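Local coordinates for protein ABC transporter (Thermotoga maritima, PDB 1JI0) that binds ATP and probably hydrolyses it to power branched-chain amino acid import as the nucleotide-binding subunit of an ABC transporter, at residues 97-102 against 117-122; 123-128 against 182-187. All coordinates share one frame; numbering follows the deposited sequence.

Contact 1: 97-102 against 117-122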
ATOM      1  N   THR A  97      16.546  13.498 -10.160  1.00 40.59           N
ATOM      2  CA  THR A  97      15.545  13.491 -11.221  1.00 40.73           C
ATOM      3  C   THR A  97      14.716  12.205 -11.207  1.00 40.06           C
ATOM      4  O   THR A  97      14.991  11.256 -10.484  1.00 39.38           O
ATOM      5  CB  THR A  97      16.267  13.633 -12.561  1.00 40.36           C
ATOM      6  OG1 THR A  97      16.064  12.444 -13.328  1.00 20.00           O
ATOM      7  CG2 THR A  97      17.770  13.820 -12.328  1.00 20.00           C
ATOM      8  N   VAL A  98      13.641  12.212 -12.018  1.00 39.19           N
ATOM      9  CA  VAL A  98      12.775  11.041 -12.079  1.00 38.15           C
ATOM     10  C   VAL A  98      13.579   9.749 -12.242  1.00 38.24           C
ATOM     11  O   VAL A  98      13.364   8.762 -11.551  1.00 38.55           O
ATOM     12  CB  VAL A  98      11.822  11.214 -13.264  1.00 38.20           C
ATOM     13  CG1 VAL A  98      11.343   9.848 -13.750  1.00 20.00           C
ATOM     14  CG2 VAL A  98      10.624  12.046 -12.850  1.00 36.74           C
ATOM     15  N   TYR A  99      14.537   9.727 -13.160  1.00 37.67           N
ATOM     16  CA  TYR A  99      15.324   8.523 -13.390  1.00 38.61           C
ATOM     17  C   TYR A  99      16.027   8.018 -12.126  1.00 38.33           C
ATOM     18  O   TYR A  99      15.978   6.830 -11.804  1.00 37.71           O
ATOM     19  CB  TYR A  99      16.366   8.775 -14.481  1.00 40.60           C
ATOM     20  CG  TYR A  99      17.222   7.567 -14.772  1.00 41.71           C
ATOM     21  CD1 TYR A  99      16.710   6.477 -15.468  1.00 42.75           C
ATOM     22  CD2 TYR A  99      18.540   7.504 -14.325  1.00 43.12           C
ATOM     23  CE1 TYR A  99      17.491   5.346 -15.712  1.00 43.69           C
ATOM     24  CE2 TYR A  99      19.327   6.381 -14.562  1.00 43.54           C
ATOM     25  CZ  TYR A  99      18.798   5.307 -15.254  1.00 43.60           C
ATOM     26  OH  TYR A  99      19.577   4.193 -15.470  1.00 44.77           O
ATOM     27  N   GLU A 100      16.687   8.923 -11.412  1.00 38.04           N
ATOM     28  CA  GLU A 100      17.403   8.548 -10.201  1.00 37.55           C
ATOM     29  C   GLU A 100      16.463   8.019  -9.121  1.00 36.79           C
ATOM     30  O   GLU A 100      16.796   7.053  -8.428  1.00 36.78           O
ATOM     31  CB  GLU A 100      18.217   9.741  -9.682  1.00 39.35           C
ATOM     32  CG  GLU A 100      19.447  10.055 -10.549  1.00 42.77           C
ATOM     33  CD  GLU A 100      20.132  11.366 -10.186  1.00 45.54           C
ATOM     34  OE1 GLU A 100      19.492  12.440 -10.301  1.00 45.51           O
ATOM     35  OE2 GLU A 100      21.319  11.319  -9.788  1.00 47.60           O
ATOM     36  N   ASN A 101      15.297   8.643  -8.972  1.00 35.53           N
ATOM     37  CA  ASN A 101      14.341   8.190  -7.971  1.00 35.97           C
ATOM     38  C   ASN A 101      13.891   6.757  -8.261  1.00 36.35           C
ATOM     39  O   ASN A 101      13.794   5.942  -7.348  1.00 36.12           O
ATOM     40  CB  ASN A 101      13.122   9.116  -7.907  1.00 35.39           C
ATOM     41  CG  ASN A 101      13.359  10.343  -7.044  1.00 35.22           C
ATOM     42  OD1 ASN A 101      13.849  11.370  -7.515  1.00 36.98           O
ATOM     43  ND2 ASN A 101      13.014  10.238  -5.766  1.00 33.81           N
ATOM     44  N   LEU A 102      13.616   6.445  -9.527  1.00 37.92           N
ATOM     45  CA  LEU A 102      13.196   5.092  -9.883  1.00 38.97           C
ATOM     46  C   LEU A 102      14.302   4.086  -9.605  1.00 39.79           C
ATOM     47  O   LEU A 102      14.080   3.047  -8.978  1.00 39.56           O
ATOM     48  CB  LEU A 102      12.829   4.982 -11.370  1.00 39.45           C
ATOM     49  CG  LEU A 102      11.458   5.411 -11.897  1.00 40.16           C
ATOM     50  CD1 LEU A 102      10.346   4.767 -11.080  1.00 40.30           C
ATOM     51  CD2 LEU A 102      11.344   6.898 -11.835  1.00 42.08           C
ATOM     52  N   ARG A 117      13.703  -4.924 -17.878  1.00 58.48           N
ATOM     53  CA  ARG A 117      12.302  -5.157 -18.195  1.00 58.14           C
ATOM     54  C   ARG A 117      11.379  -4.389 -17.254  1.00 57.14           C
ATOM     55  O   ARG A 117      10.381  -3.812 -17.693  1.00 56.90           O
ATOM     56  CB  ARG A 117      12.021  -6.660 -18.139  1.00 59.35           C
ATOM     57  CG  ARG A 117      12.869  -7.423 -19.146  1.00 61.10           C
ATOM     58  CD  ARG A 117      12.986  -8.904 -18.846  1.00 62.95           C
ATOM     59  NE  ARG A 117      13.833  -9.559 -19.842  1.00 64.78           N
ATOM     60  CZ  ARG A 117      14.207 -10.834 -19.794  1.00 65.28           C
ATOM     61  NH1 ARG A 117      13.810 -11.608 -18.792  1.00 65.60           N
ATOM     62  NH2 ARG A 117      14.974 -11.339 -20.752  1.00 65.79           N
ATOM     63  N   ASP A 118      11.718  -4.364 -15.966  1.00 55.92           N
ATOM     64  CA  ASP A 118      10.907  -3.654 -14.983  1.00 54.27           C
ATOM     65  C   ASP A 118      10.890  -2.153 -15.236  1.00 53.54           C
ATOM     66  O   ASP A 118       9.853  -1.506 -15.096  1.00 53.34           O
ATOM     67  CB  ASP A 118      11.413  -3.916 -13.562  1.00 54.00           C
ATOM     68  CG  ASP A 118      11.166  -5.336 -13.109  1.00 54.38           C
ATOM     69  OD1 ASP A 118      10.233  -5.979 -13.637  1.00 54.23           O
ATOM     70  OD2 ASP A 118      11.894  -5.806 -12.209  1.00 54.51           O
ATOM     71  N   LEU A 119      12.038  -1.595 -15.606  1.00 52.76           N
ATOM     72  CA  LEU A 119      12.104  -0.165 -15.868  1.00 52.73           C
ATOM     73  C   LEU A 119      11.216   0.197 -17.056  1.00 52.55           C
ATOM     74  O   LEU A 119      10.531   1.221 -17.038  1.00 51.58           O
ATOM     75  CB  LEU A 119      13.550   0.268 -16.139  1.00 52.35           C
ATOM     76  CG  LEU A 119      13.764   1.776 -16.339  1.00 51.69           C
ATOM     77  CD1 LEU A 119      13.159   2.549 -15.177  1.00 50.83           C
ATOM     78  CD2 LEU A 119      15.250   2.071 -16.461  1.00 51.74           C
ATOM     79  N   GLU A 120      11.223  -0.644 -18.084  1.00 53.06           N
ATOM     80  CA  GLU A 120      10.397  -0.381 -19.255  1.00 54.50           C
ATOM     81  C   GLU A 120       8.927  -0.630 -18.932  1.00 53.67           C
ATOM     82  O   GLU A 120       8.050   0.065 -19.444  1.00 52.98           O
ATOM     83  CB  GLU A 120      10.840  -1.243 -20.444  1.00 56.76           C
ATOM     84  CG  GLU A 120      10.894  -2.738 -20.175  1.00 60.78           C
ATOM     85  CD  GLU A 120      11.345  -3.536 -21.393  1.00 63.18           C
ATOM     86  OE1 GLU A 120      11.485  -4.777 -21.281  1.00 63.99           O
ATOM     87  OE2 GLU A 120      11.556  -2.923 -22.464  1.00 64.65           O
ATOM     88  N   TRP A 121       8.661  -1.611 -18.073  1.00 53.04           N
ATOM     89  CA  TRP A 121       7.286  -1.907 -17.689  1.00 51.78           C
ATOM     90  C   TRP A 121       6.687  -0.709 -16.966  1.00 50.59           C
ATOM     91  O   TRP A 121       5.522  -0.380 -17.162  1.00 50.60           O
ATOM     92  CB  TRP A 121       7.220  -3.142 -16.785  1.00 52.11           C
ATOM     93  CG  TRP A 121       5.842  -3.391 -16.229  1.00 53.12           C
ATOM     94  CD1 TRP A 121       4.665  -3.420 -16.927  1.00 53.25           C
ATOM     95  CD2 TRP A 121       5.498  -3.616 -14.856  1.00 52.91           C
ATOM     96  NE1 TRP A 121       3.609  -3.646 -16.072  1.00 52.83           N
ATOM     97  CE2 TRP A 121       4.092  -3.771 -14.797  1.00 52.62           C
ATOM     98  CE3 TRP A 121       6.239  -3.704 -13.668  1.00 52.75           C
ATOM     99  CZ2 TRP A 121       3.416  -4.005 -13.597  1.00 52.52           C
ATOM    100  CZ3 TRP A 121       5.563  -3.938 -12.474  1.00 52.17           C
ATOM    101  CH2 TRP A 121       4.165  -4.086 -12.450  1.00 52.61           C
ATOM    102  N   ILE A 122       7.494  -0.057 -16.133  1.00 50.05           N
ATOM    103  CA  ILE A 122       7.044   1.113 -15.387  1.00 48.75           C
ATOM    104  C   ILE A 122       6.797   2.283 -16.327  1.00 48.46           C
ATOM    105  O   ILE A 122       6.015   3.187 -16.027  1.00 46.88           O
ATOM    106  CB  ILE A 122       8.081   1.519 -14.317  1.00 48.81           C
ATOM    107  CG1 ILE A 122       8.052   0.503 -13.174  1.00 48.54           C
ATOM    108  CG2 ILE A 122       7.788   2.920 -13.795  1.00 48.51           C
ATOM    109  CD1 ILE A 122       9.034   0.794 -12.077  1.00 49.94           C
TER
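In the helical subdomain of this ABC ATPase, Y99 and L102 of helix 98-103 face L119 and I122 of helix 114-125 in a small apolar contact that buries 155 Å² in all. The nearest backbone approach is 8.0 Å, between L102 CA and L119 CA, so side chains alone bridge the gap. L119 brings CD2 to the edge of the Y99 ring, near its plane, at 4.0 Å from CE1, and the two side chains cross at about a right angle. Y99 reaches it because its CG stands anti to the backbone N (chi1 180°), swinging the ring out across the gap. At this solvent-exposed margin a tyrosine can offer ring carbons to the leucine and still carry a polar hydroxyl. Deeper in, L102 and I122 run past each other in opposite directions, with L102 CD1 4.2 Å from I122 CG2. Both also lie against helix 142-154, which starts in the ABC signature sequence: L102 meets L148 and I122 meets L154, so branched aliphatic residues suit both places. The start of helix 98-103 is secured by T97 at the N-cap. The backbone N of T97 donates to E100 OE1 at 3.1 Å (163°), the N3-to-N-cap half of a capping box, while T97 OG1 is hydrogen-bonded to L133 O. On helix 114-125, D118 forms salt bridges to R109 and R157.

Contact 2: 123-128 against 182-187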
ATOM      1  N   PHE A 123       7.475   2.255 -17.469  1.00 49.64           N
ATOM      2  CA  PHE A 123       7.331   3.298 -18.473  1.00 50.67           C
ATOM      3  C   PHE A 123       5.940   3.241 -19.095  1.00 50.18           C
ATOM      4  O   PHE A 123       5.298   4.276 -19.302  1.00 49.64           O
ATOM      5  CB  PHE A 123       8.405   3.130 -19.548  1.00 51.88           C
ATOM      6  CG  PHE A 123       9.772   3.578 -19.111  1.00 53.15           C
ATOM      7  CD1 PHE A 123      10.916   3.039 -19.694  1.00 53.78           C
ATOM      8  CD2 PHE A 123       9.917   4.556 -18.124  1.00 53.64           C
ATOM      9  CE1 PHE A 123      12.186   3.464 -19.302  1.00 54.05           C
ATOM     10  CE2 PHE A 123      11.181   4.988 -17.726  1.00 54.43           C
ATOM     11  CZ  PHE A 123      12.319   4.440 -18.318  1.00 54.15           C
ATOM     12  N   SER A 124       5.476   2.028 -19.380  1.00 50.21           N
ATOM     13  CA  SER A 124       4.154   1.846 -19.960  1.00 50.50           C
ATOM     14  C   SER A 124       3.079   2.141 -18.915  1.00 49.96           C
ATOM     15  O   SER A 124       1.974   2.556 -19.253  1.00 49.97           O
ATOM     16  CB  SER A 124       3.997   0.420 -20.495  1.00 51.17           C
ATOM     17  OG  SER A 124       4.211  -0.534 -19.475  1.00 53.67           O
ATOM     18  N   LEU A 125       3.408   1.933 -17.644  1.00 49.51           N
ATOM     19  CA  LEU A 125       2.461   2.204 -16.568  1.00 49.29           C
ATOM     20  C   LEU A 125       2.366   3.700 -16.291  1.00 49.74           C
ATOM     21  O   LEU A 125       1.298   4.212 -15.949  1.00 49.80           O
ATOM     22  CB  LEU A 125       2.886   1.494 -15.278  1.00 48.40           C
ATOM     23  CG  LEU A 125       2.846  -0.032 -15.232  1.00 48.22           C
ATOM     24  CD1 LEU A 125       3.477  -0.518 -13.939  1.00 47.94           C
ATOM     25  CD2 LEU A 125       1.408  -0.508 -15.343  1.00 48.81           C
ATOM     26  N   PHE A 126       3.486   4.403 -16.440  1.00 49.97           N
ATOM     27  CA  PHE A 126       3.525   5.837 -16.174  1.00 50.34           C
ATOM     28  C   PHE A 126       4.131   6.633 -17.323  1.00 51.22           C
ATOM     29  O   PHE A 126       5.237   7.158 -17.208  1.00 50.84           O
ATOM     30  CB  PHE A 126       4.338   6.111 -14.909  1.00 50.44           C
ATOM     31  CG  PHE A 126       3.844   5.378 -13.701  1.00 50.08           C
ATOM     32  CD1 PHE A 126       2.622   5.702 -13.126  1.00 49.92           C
ATOM     33  CD2 PHE A 126       4.606   4.363 -13.133  1.00 49.41           C
ATOM     34  CE1 PHE A 126       2.167   5.024 -12.000  1.00 50.35           C
ATOM     35  CE2 PHE A 126       4.158   3.681 -12.010  1.00 49.81           C
ATOM     36  CZ  PHE A 126       2.937   4.014 -11.443  1.00 49.51           C
ATOM     37  N   PRO A 127       3.408   6.738 -18.447  1.00 51.57           N
ATOM     38  CA  PRO A 127       3.909   7.486 -19.604  1.00 51.85           C
ATOM     39  C   PRO A 127       4.405   8.883 -19.223  1.00 52.49           C
ATOM     40  O   PRO A 127       5.479   9.311 -19.653  1.00 52.59           O
ATOM     41  CB  PRO A 127       2.693   7.532 -20.524  1.00 51.12           C
ATOM     42  CG  PRO A 127       2.034   6.217 -20.244  1.00 50.56           C
ATOM     43  CD  PRO A 127       2.090   6.149 -18.736  1.00 50.86           C
ATOM     44  N   ARG A 128       3.615   9.583 -18.414  1.00 52.89           N
ATOM     45  CA  ARG A 128       3.953  10.930 -17.968  1.00 53.90           C
ATOM     46  C   ARG A 128       5.303  11.005 -17.260  1.00 54.13           C
ATOM     47  O   ARG A 128       5.985  12.029 -17.308  1.00 54.78           O
ATOM     48  CB  ARG A 128       2.866  11.457 -17.031  1.00 55.31           C
ATOM     49  CG  ARG A 128       1.535  11.729 -17.703  1.00 57.06           C
ATOM     50  CD  ARG A 128       1.702  12.720 -18.839  1.00 59.72           C
ATOM     51  NE  ARG A 128       0.443  13.373 -19.188  1.00 61.89           N
ATOM     52  CZ  ARG A 128      -0.237  14.166 -18.366  1.00 62.57           C
ATOM     53  NH1 ARG A 128       0.221  14.404 -17.142  1.00 62.43           N
ATOM     54  NH2 ARG A 128      -1.370  14.730 -18.772  1.00 62.59           N
ATOM     55  N   ILE A 182      -2.950   0.582 -10.025  1.00 22.72           N
ATOM     56  CA  ILE A 182      -2.898  -0.394  -8.942  1.00 22.76           C
ATOM     57  C   ILE A 182      -3.395  -1.741  -9.482  1.00 23.73           C
ATOM     58  O   ILE A 182      -2.859  -2.802  -9.153  1.00 22.37           O
ATOM     59  CB  ILE A 182      -3.763   0.092  -7.745  1.00 21.68           C
ATOM     60  CG1 ILE A 182      -3.018   1.217  -7.020  1.00 23.28           C
ATOM     61  CG2 ILE A 182      -4.080  -1.062  -6.795  1.00 23.36           C
ATOM     62  CD1 ILE A 182      -3.820   1.947  -5.953  1.00 19.56           C
ATOM     63  N   GLN A 183      -4.404  -1.691 -10.345  1.00 23.87           N
ATOM     64  CA  GLN A 183      -4.969  -2.904 -10.938  1.00 25.77           C
ATOM     65  C   GLN A 183      -3.974  -3.557 -11.906  1.00 24.97           C
ATOM     66  O   GLN A 183      -3.795  -4.778 -11.909  1.00 24.51           O
ATOM     67  CB  GLN A 183      -6.272  -2.550 -11.660  1.00 27.79           C
ATOM     68  CG  GLN A 183      -7.125  -3.735 -12.006  1.00 32.12           C
ATOM     69  CD  GLN A 183      -8.513  -3.321 -12.428  1.00 35.24           C
ATOM     70  OE1 GLN A 183      -8.692  -2.679 -13.466  1.00 37.24           O
ATOM     71  NE2 GLN A 183      -9.510  -3.676 -11.622  1.00 34.63           N
ATOM     72  N   LYS A 184      -3.324  -2.734 -12.721  1.00 25.05           N
ATOM     73  CA  LYS A 184      -2.332  -3.216 -13.673  1.00 26.50           C
ATOM     74  C   LYS A 184      -1.153  -3.865 -12.946  1.00 26.39           C
ATOM     75  O   LYS A 184      -0.604  -4.863 -13.408  1.00 27.82           O
ATOM     76  CB  LYS A 184      -1.815  -2.062 -14.527  1.00 28.36           C
ATOM     77  CG  LYS A 184      -2.887  -1.370 -15.347  1.00 32.49           C
ATOM     78  CD  LYS A 184      -2.289  -0.235 -16.166  1.00 35.57           C
ATOM     79  CE  LYS A 184      -3.343   0.434 -17.035  1.00 38.14           C
ATOM     80  NZ  LYS A 184      -2.730   1.472 -17.916  1.00 41.24           N
ATOM     81  N   ILE A 185      -0.760  -3.284 -11.818  1.00 25.86           N
ATOM     82  CA  ILE A 185       0.347  -3.820 -11.033  1.00 25.30           C
ATOM     83  C   ILE A 185      -0.038  -5.198 -10.513  1.00 25.30           C
ATOM     84  O   ILE A 185       0.735  -6.149 -10.616  1.00 25.91           O
ATOM     85  CB  ILE A 185       0.679  -2.891  -9.841  1.00 24.26           C
ATOM     86  CG1 ILE A 185       1.262  -1.581 -10.366  1.00 23.78           C
ATOM     87  CG2 ILE A 185       1.659  -3.581  -8.880  1.00 23.11           C
ATOM     88  CD1 ILE A 185       1.427  -0.525  -9.313  1.00 23.34           C
ATOM     89  N   ASN A 186      -1.245  -5.305  -9.965  1.00 25.22           N
ATOM     90  CA  ASN A 186      -1.727  -6.572  -9.432  1.00 23.97           C
ATOM     91  C   ASN A 186      -1.889  -7.630 -10.511  1.00 24.78           C
ATOM     92  O   ASN A 186      -1.689  -8.813 -10.255  1.00 23.62           O
ATOM     93  CB  ASN A 186      -3.069  -6.392  -8.727  1.00 23.19           C
ATOM     94  CG  ASN A 186      -3.603  -7.702  -8.164  1.00 24.11           C
ATOM     95  OD1 ASN A 186      -3.018  -8.281  -7.247  1.00 23.89           O
ATOM     96  ND2 ASN A 186      -4.702  -8.183  -8.722  1.00 19.59           N
ATOM     97  N   GLN A 187      -2.277  -7.208 -11.709  1.00 27.23           N
ATOM     98  CA  GLN A 187      -2.455  -8.144 -12.819  1.00 30.42           C
ATOM     99  C   GLN A 187      -1.132  -8.800 -13.208  1.00 31.69           C
ATOM    100  O   GLN A 187      -1.115  -9.839 -13.870  1.00 31.94           O
ATOM    101  CB  GLN A 187      -3.086  -7.424 -14.018  1.00 32.57           C
ATOM    102  CG  GLN A 187      -4.563  -7.090 -13.791  1.00 35.65           C
ATOM    103  CD  GLN A 187      -5.158  -6.181 -14.859  1.00 39.30           C
ATOM    104  OE1 GLN A 187      -6.372  -5.962 -14.892  1.00 40.81           O
ATOM    105  NE2 GLN A 187      -4.306  -5.641 -15.732  1.00 41.10           N
TER
HETATM  106  O   HOH W   1      -1.266   3.009 -16.503  1.00 49.71           O
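Segment 123-128 holds the last turn of helix 114-125, a break at F126 and the start of helix 127-130, and it meets residues 182-187 of helix 172-187 with L125 CA 7.8 Å from K184 CA. Helix 172-187 is the connecting helix of a beta-alpha-beta crossover in the P-loop ATPase core, between parallel strands 160-164 and 192-196, so the contact joins the helical subdomain to that core. L125 CD2 lies alongside the K184 chain, 3.7 Å from its CB and 3.8 Å from its CD, a lysine being able to give methylenes to a leucine while its ammonium extends beyond. L125 CD1 approaches CG1 of I185 at 4.3 Å; I185 in turn packs on L154 and I192, a largely apolar setting that suits isoleucine. The break places F126 at the N-cap of the next helix, whose first turn takes P127 readily because no amide hydrogen is needed there. One face of the F126 ring receives L125 CB, offset toward the rim. Beyond the apolar part a water donates to L125 O at 2.9 Å and accepts from K184 NZ, although the modelled 2.5 Å between that water and NZ is doubtfully short.

Helix 114-125 serves both contacts, its middle in contact 1 and its last turn in contact 2, with centres about 12 Å apart. Contact 1 stays within the helical subdomain and runs from buried aliphatics to the exposed residue Y99; contact 2 is the more buried and links that subdomain to the ATPase core. Both rest on apolar contacts, but contact 2 adds a water between a backbone carbonyl and a lysine, its lysine link doubtful. They touch through W121, whose CZ2 lies 4.0 Å from I185 CA. Helix 142-154 backs both, with L154 meeting I122 from contact 1 as well as L125 and I185 from contact 2.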